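Local coordinates for protein monalysin (Pseudomonas entomophila, PDB 4MKO) that forms beta-barrel pores in host membranes as a secreted, aerolysin-like toxin that damages the Drosophila intestine and contributes to lethality, at residues 11-14 and 15-18; 98-101 and 102-105; 152-155 and 156-160. All coordinates share one frame; numbering follows the deposited sequence.

In the fold
Following the chain from the N terminus, the three contacts come in series, none nested in or crossing another. Contact 1 lies in the first turns of helix 12-20, between strand 9-10 and strand 29-43. Contact 2 follows strand 95-96, where a short 3-10 segment runs into helix 103-107 and packs on strands 29-43 and 46-67. Contact 3 is a turn in the loop from strand 136-151 to strand 165-170. The centres of contacts 1 and 3 lie about 34 Å apart on opposite sides of the chain's centre. Strand 29-43 links all three: it follows helix 12-20 and is touched by side chains of contact 2 (Ile101, Ile103, Val104) and contact 3 (Thr152, Asn158).

Contact 1: 11-14 and 15-18; sequences KGDF and AIDG
Gly12 O accepts a hydrogen bond from Ile16 N at 3.0 Å, the first of three i to i+4 bonds that wind residues 12-18 into an alpha-helix. Asp17 N reaches Asp13 O at 2.9 Å, and Gly18 N reaches Phe14 O at the same length. Gly12 has a positive phi (85°). Just before this point the carbonyl of Lys11 is turned to a water, which donates to Lys11 O at 2.7 Å and accepts from Ala15 N at 3.0 Å, joining the two across the turn. This is the start of the helical crossover of a beta-alpha-beta unit, in which helix 12-20 connects the parallel strands 9-10 and 29-43 of the pore-forming toxin's main sheet. The methyl of Ala15 lies against the Lys11 carbonyl, with CB 3.3 Å from Lys11 O. Ile16 lays its longer branch alongside the first carbonyl: CG1 is anti to its own carbonyl carbon (chi1 -62°) and comes within 3.5 Å of Gly12 O, with CD1 following close behind. In the next residue, Asp17, CB rests 3.3 Å from Asp13 O, whereas its OD1 forms a salt bridge with Lys186. Both oxygens of the Asp13 carboxylate are also taken, OD2 by the backbone N of Ser111 and OD1 by Gln184 NE2, and an acetate ion lies beside this side chain. Ile16 has a mercury ion nearby and, with Ala15, packs against Lys10 of the preceding strand.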
loop_
_atom_site.group_PDB
_atom_site.type_symbol
_atom_site.label_atom_id
_atom_site.label_comp_id
_atom_site.label_asym_id
_atom_site.label_seq_id
_atom_site.Cartn_x
_atom_site.Cartn_y
_atom_site.Cartn_z
ATOM N N LYS A 11 10.121 -6.201 7.852
ATOM C CA LYS A 11 10.794 -4.903 7.849
ATOM C C LYS A 11 11.741 -4.828 6.639
ATOM O O LYS A 11 12.746 -5.532 6.609
ATOM C CB LYS A 11 11.564 -4.702 9.164
ATOM C CG LYS A 11 12.304 -3.370 9.270
ATOM C CD LYS A 11 12.936 -3.257 10.654
ATOM C CE LYS A 11 13.694 -1.971 10.845
ATOM N NZ LYS A 11 14.341 -1.916 12.187
ATOM N N GLY A 12 11.399 -3.988 5.669
ATOM C CA GLY A 12 12.215 -3.730 4.488
ATOM C C GLY A 12 12.016 -4.712 3.354
ATOM O O GLY A 12 11.426 -5.788 3.534
ATOM N N ASP A 13 12.530 -4.344 2.176
ATOM C CA ASP A 13 12.408 -5.126 0.948
ATOM C C ASP A 13 13.050 -6.501 1.028
ATOM O O ASP A 13 12.499 -7.433 0.434
ATOM C CB ASP A 13 12.955 -4.354 -0.263
ATOM C CG ASP A 13 12.027 -3.296 -0.859
ATOM O OD1 ASP A 13 10.794 -3.383 -0.635
ATOM O OD2 ASP A 13 12.529 -2.409 -1.581
ATOM N N PHE A 14 14.197 -6.648 1.730
ATOM C CA PHE A 14 14.797 -8.002 1.830
ATOM C C PHE A 14 13.829 -8.946 2.558
ATOM O O PHE A 14 13.623 -10.066 2.082
ATOM C CB PHE A 14 16.169 -7.985 2.523
ATOM C CG PHE A 14 17.269 -7.499 1.602
ATOM C CD1 PHE A 14 17.745 -8.306 0.575
ATOM C CD2 PHE A 14 17.851 -6.252 1.787
ATOM C CE1 PHE A 14 18.756 -7.852 -0.283
ATOM C CE2 PHE A 14 18.860 -5.802 0.931
ATOM C CZ PHE A 14 19.322 -6.616 -0.083
ATOM N N ALA A 15 13.177 -8.457 3.645
ATOM C CA ALA A 15 12.194 -9.252 4.405
ATOM C C ALA A 15 10.916 -9.545 3.604
ATOM O O ALA A 15 10.443 -10.683 3.632
ATOM C CB ALA A 15 11.879 -8.601 5.746
ATOM N N ILE A 16 10.386 -8.563 2.844
ATOM C CA ILE A 16 9.210 -8.786 1.985
ATOM C C ILE A 16 9.546 -9.824 0.895
ATOM O O ILE A 16 8.721 -10.686 0.591
ATOM C CB ILE A 16 8.617 -7.467 1.410
ATOM C CG1 ILE A 16 8.132 -6.555 2.560
ATOM C CG2 ILE A 16 7.501 -7.738 0.349
ATOM C CD1 ILE A 16 7.995 -5.064 2.218
ATOM N N ASP A 17 10.760 -9.736 0.319
ATOM C CA ASP A 17 11.228 -10.717 -0.663
ATOM C C ASP A 17 11.303 -12.100 -0.017
ATOM O O ASP A 17 10.908 -13.060 -0.649
ATOM C CB ASP A 17 12.608 -10.339 -1.184
ATOM C CG ASP A 17 12.570 -9.440 -2.391
ATOM O OD1 ASP A 17 11.494 -9.320 -3.003
ATOM O OD2 ASP A 17 13.636 -8.922 -2.770
ATOM N N GLY A 18 11.765 -12.175 1.227
ATOM C CA GLY A 18 11.842 -13.442 1.962
ATOM C C GLY A 18 10.465 -14.080 2.052
ATOM O O GLY A 18 10.287 -15.270 1.772
HETATM O O HOH W 1 14.698 -6.239 4.910
#

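Contact 2: 98-101 and 102-105; sequences GANI and DIVN
Ile101 and Val104 meet through the backbone first, Val104 N giving a nearly straight hydrogen bond (173°) to Ile101 O at 2.9 Å. Two similar i to i+3 bonds precede it: Asp102 N donates to Ala99 O at 3.2 Å, and Ile103 N makes a weak bond to Asn100 O. The spacing is that of a 3-10 turn, one residue tighter than an alpha-helix.

Alkyl groups lie against backbone oxygens at the same spacing. Val104 CG1 stands between the backbone N and carbonyl carbon of its own residue (chi1 70°), which brings it to 3.3 Å from Ile101 O; its apolar contact with Ile101 CG1 is looser, at 4.4 Å. Both branches of Ile103 come to the Asn100 carbonyl, CG1 and CG2 each 3.6 Å from Asn100 O. The CG2 methyl also passes the Asn100 amide, 4.0 Å from OD1, the two side chains crossing at a slant.

Polar side chains add bonds of their own. Asn105 ND2 donates to Asp102 OD1 at 2.9 Å, meeting the oxygen almost along its C-O bond. The same Asp102 OD1 also accepts from Trp120 NE1, so two N-H groups grip it, while Asn105 OD1 bonds Tyr147 OH, so both the oxygen and the nitrogen of the Asn105 amide are engaged, which fixes its rotation. Towards the start, Asn100 OD1 accepts a hydrogen bond from Arg116 NH2 and its ND2 donates to the terminal carboxylate of Tyr236.

With Ile101, Ile103 and Val104 pressed on strand 29-43, and Ile101 and Val104 also on strand 46-67, the whole is a 3-10 entry into the short helix 103-107, laid against the long strands of the aerolysin-like fold within what is inferred to be the pore-forming region.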
loop_
_atom_site.group_PDB
_atom_site.type_symbol
_atom_site.label_atom_id
_atom_site.label_comp_id
_atom_site.label_asym_id
_atom_site.label_seq_id
_atom_site.Cartn_x
_atom_site.Cartn_y
_atom_site.Cartn_z
ATOM N N GLY A 98 3.523 15.503 -2.540
ATOM C CA GLY A 98 4.805 15.827 -3.150
ATOM C C GLY A 98 5.725 14.625 -3.134
ATOM O O GLY A 98 5.632 13.774 -2.243
ATOM N N ALA A 99 6.655 14.575 -4.099
ATOM C CA ALA A 99 7.623 13.491 -4.244
ATOM C C ALA A 99 8.463 13.211 -3.005
ATOM O O ALA A 99 8.906 12.061 -2.848
ATOM C CB ALA A 99 8.548 13.783 -5.420
ATOM N N ASN A 100 8.734 14.251 -2.153
ATOM C CA ASN A 100 9.629 14.134 -0.999
ATOM C C ASN A 100 9.100 13.233 0.126
ATOM O O ASN A 100 9.881 12.869 1.008
ATOM C CB ASN A 100 10.079 15.497 -0.434
ATOM C CG ASN A 100 11.468 15.458 0.222
ATOM O OD1 ASN A 100 12.372 14.699 -0.178
ATOM N ND2 ASN A 100 11.689 16.278 1.248
ATOM N N ILE A 101 7.830 12.798 0.048
ATOM C CA ILE A 101 7.269 11.880 1.049
ATOM C C ILE A 101 8.048 10.555 0.976
ATOM O O ILE A 101 8.083 9.820 1.959
ATOM C CB ILE A 101 5.745 11.636 0.868
ATOM C CG1 ILE A 101 5.141 10.846 2.077
ATOM C CG2 ILE A 101 5.414 10.963 -0.469
ATOM C CD1 ILE A 101 3.626 10.773 2.164
ATOM N N ASP A 102 8.706 10.275 -0.188
ATOM C CA ASP A 102 9.432 9.022 -0.379
ATOM C C ASP A 102 10.516 8.758 0.662
ATOM O O ASP A 102 10.925 7.609 0.803
ATOM C CB ASP A 102 9.975 8.876 -1.800
ATOM C CG ASP A 102 10.115 7.406 -2.186
ATOM O OD1 ASP A 102 9.131 6.657 -2.041
ATOM O OD2 ASP A 102 11.214 7.011 -2.619
ATOM N N ILE A 103 10.907 9.764 1.485
ATOM C CA ILE A 103 11.828 9.514 2.613
ATOM C C ILE A 103 11.227 8.430 3.546
ATOM O O ILE A 103 11.981 7.772 4.260
ATOM C CB ILE A 103 12.215 10.784 3.423
ATOM C CG1 ILE A 103 10.991 11.402 4.156
ATOM C CG2 ILE A 103 12.955 11.803 2.544
ATOM C CD1 ILE A 103 11.358 12.214 5.372
ATOM N N VAL A 104 9.884 8.250 3.539
ATOM C CA VAL A 104 9.236 7.220 4.367
ATOM C C VAL A 104 9.701 5.822 3.908
ATOM O O VAL A 104 9.930 4.955 4.746
ATOM C CB VAL A 104 7.682 7.343 4.441
ATOM C CG1 VAL A 104 7.002 6.983 3.123
ATOM C CG2 VAL A 104 7.110 6.511 5.601
ATOM N N ASN A 105 9.890 5.652 2.593
ATOM C CA ASN A 105 10.326 4.391 1.983
ATOM C C ASN A 105 11.794 4.159 2.219
ATOM O O ASN A 105 12.184 3.106 2.735
ATOM C CB ASN A 105 9.923 4.337 0.511
ATOM C CG ASN A 105 8.464 3.972 0.353
ATOM O OD1 ASN A 105 7.891 3.262 1.204
ATOM N ND2 ASN A 105 7.839 4.415 -0.739
#

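Contact 3: 152-155 and 156-160; sequences TSAG and RQNAN
Ala154 O is gripped twice by Asn158. The backbone N of Asn158 lies 2.9 Å away, nearly on the line of the Ala154 carbonyl, although the N-H...O angle is only 136°. The side-chain amide adds a weak second bond, ND2 to Ala154 O, at 3.5 Å. Asn158 can do both because its CG stands anti to its carbonyl carbon and beside the backbone N (chi1 -64°), which folds the amide back over the turn; its CB lies 3.3 Å from Ala154 O. The bond from Asn158 N is an i to i+4 bond, closing an alpha-turn.

A water supplies the bridge one residue earlier. It donates to Ser153 O at 2.7 Å and accepts Gln157 N at 2.9 Å, so a carbonyl and an N-H that do not meet directly are joined through it. Ser153 itself has a positive phi of 68°, and the chain turns there before it coils through Ala154 and Gly155.

Further along, the Ala159 methyl comes to 3.5 Å from Gly155 O, an alkyl group lying against a carbonyl oxygen. Arg156 touches the preceding residue with its CB alone, then runs out extended from CG to NE, leading its guanidinium away from the turn to the backbone carbonyl of Ser172.

The turn sits in the loop between strands 136-151 and 165-170, where several strands border it. Ala154, Gln157 and Asn158 lie against Trp48 of strand 46-67, Asn158 reaches Ile43 of strand 29-43 as well, and on strand 173-191 Arg156 packs against Val174 and Asn158 against Leu176, while Gly155 shares a backbone hydrogen bond with Val174.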
loop_
_atom_site.group_PDB
_atom_site.type_symbol
_atom_site.label_atom_id
_atom_site.label_comp_id
_atom_site.label_asym_id
_atom_site.label_seq_id
_atom_site.Cartn_x
_atom_site.Cartn_y
_atom_site.Cartn_z
ATOM N N THR A 152 -3.288 15.882 10.312
ATOM C CA THR A 152 -3.653 16.673 11.497
ATOM C C THR A 152 -4.566 17.856 11.110
ATOM O O THR A 152 -4.399 18.470 10.049
ATOM C CB THR A 152 -2.419 17.060 12.343
ATOM O OG1 THR A 152 -1.673 18.093 11.699
ATOM C CG2 THR A 152 -1.518 15.859 12.670
ATOM N N SER A 153 -5.606 18.085 11.935
ATOM C CA SER A 153 -6.622 19.145 11.746
ATOM C C SER A 153 -7.551 18.951 10.526
ATOM O O SER A 153 -8.496 19.719 10.386
ATOM C CB SER A 153 -5.990 20.541 11.696
ATOM O OG SER A 153 -5.144 20.761 12.808
ATOM N N ALA A 154 -7.343 17.911 9.679
ATOM C CA ALA A 154 -8.128 17.734 8.449
ATOM C C ALA A 154 -9.535 17.158 8.623
ATOM O O ALA A 154 -10.307 17.139 7.672
ATOM C CB ALA A 154 -7.337 16.871 7.463
ATOM N N GLY A 155 -9.827 16.645 9.806
ATOM C CA GLY A 155 -11.065 15.921 10.100
ATOM C C GLY A 155 -12.376 16.682 10.107
ATOM O O GLY A 155 -13.426 16.073 9.911
ATOM N N ARG A 156 -12.346 17.998 10.359
ATOM C CA ARG A 156 -13.587 18.795 10.360
ATOM C C ARG A 156 -14.092 19.005 8.939
ATOM O O ARG A 156 -15.285 18.881 8.694
ATOM C CB ARG A 156 -13.388 20.163 11.036
ATOM C CG ARG A 156 -13.377 20.109 12.541
ATOM C CD ARG A 156 -13.787 21.446 13.134
ATOM N NE ARG A 156 -13.984 21.350 14.580
ATOM C CZ ARG A 156 -13.038 21.580 15.485
ATOM N NH1 ARG A 156 -11.814 21.929 15.103
ATOM N NH2 ARG A 156 -13.309 21.466 16.780
ATOM N N GLN A 157 -13.167 19.271 7.999
ATOM C CA GLN A 157 -13.471 19.555 6.598
ATOM C C GLN A 157 -13.444 18.363 5.674
ATOM O O GLN A 157 -14.067 18.415 4.617
ATOM C CB GLN A 157 -12.523 20.638 6.068
ATOM C CG GLN A 157 -12.708 21.980 6.777
ATOM C CD GLN A 157 -11.729 23.011 6.289
ATOM O OE1 GLN A 157 -11.729 23.399 5.114
ATOM N NE2 GLN A 157 -10.885 23.488 7.188
ATOM N N ASN A 158 -12.713 17.300 6.040
ATOM C CA ASN A 158 -12.547 16.156 5.156
ATOM C C ASN A 158 -12.982 14.818 5.747
ATOM O O ASN A 158 -12.417 13.794 5.376
ATOM C CB ASN A 158 -11.089 16.092 4.655
ATOM C CG ASN A 158 -10.728 17.280 3.805
ATOM O OD1 ASN A 158 -11.222 17.425 2.686
ATOM N ND2 ASN A 158 -9.966 18.207 4.364
ATOM N N ALA A 159 -14.050 14.798 6.574
ATOM C CA ALA A 159 -14.567 13.553 7.163
ATOM C C ALA A 159 -15.126 12.558 6.123
ATOM O O ALA A 159 -15.262 11.371 6.434
ATOM C CB ALA A 159 -15.627 13.870 8.215
ATOM N N ASN A 160 -15.439 13.034 4.892
ATOM C CA ASN A 160 -15.958 12.203 3.792
ATOM C C ASN A 160 -15.012 12.105 2.582
ATOM O O ASN A 160 -15.418 11.618 1.519
ATOM C CB ASN A 160 -17.339 12.698 3.362
ATOM C CG ASN A 160 -18.375 12.469 4.429
ATOM O OD1 ASN A 160 -18.697 11.331 4.778
ATOM N ND2 ASN A 160 -18.861 13.545 5.021
HETATM O O HOH W 2 -10.719 20.336 9.049
#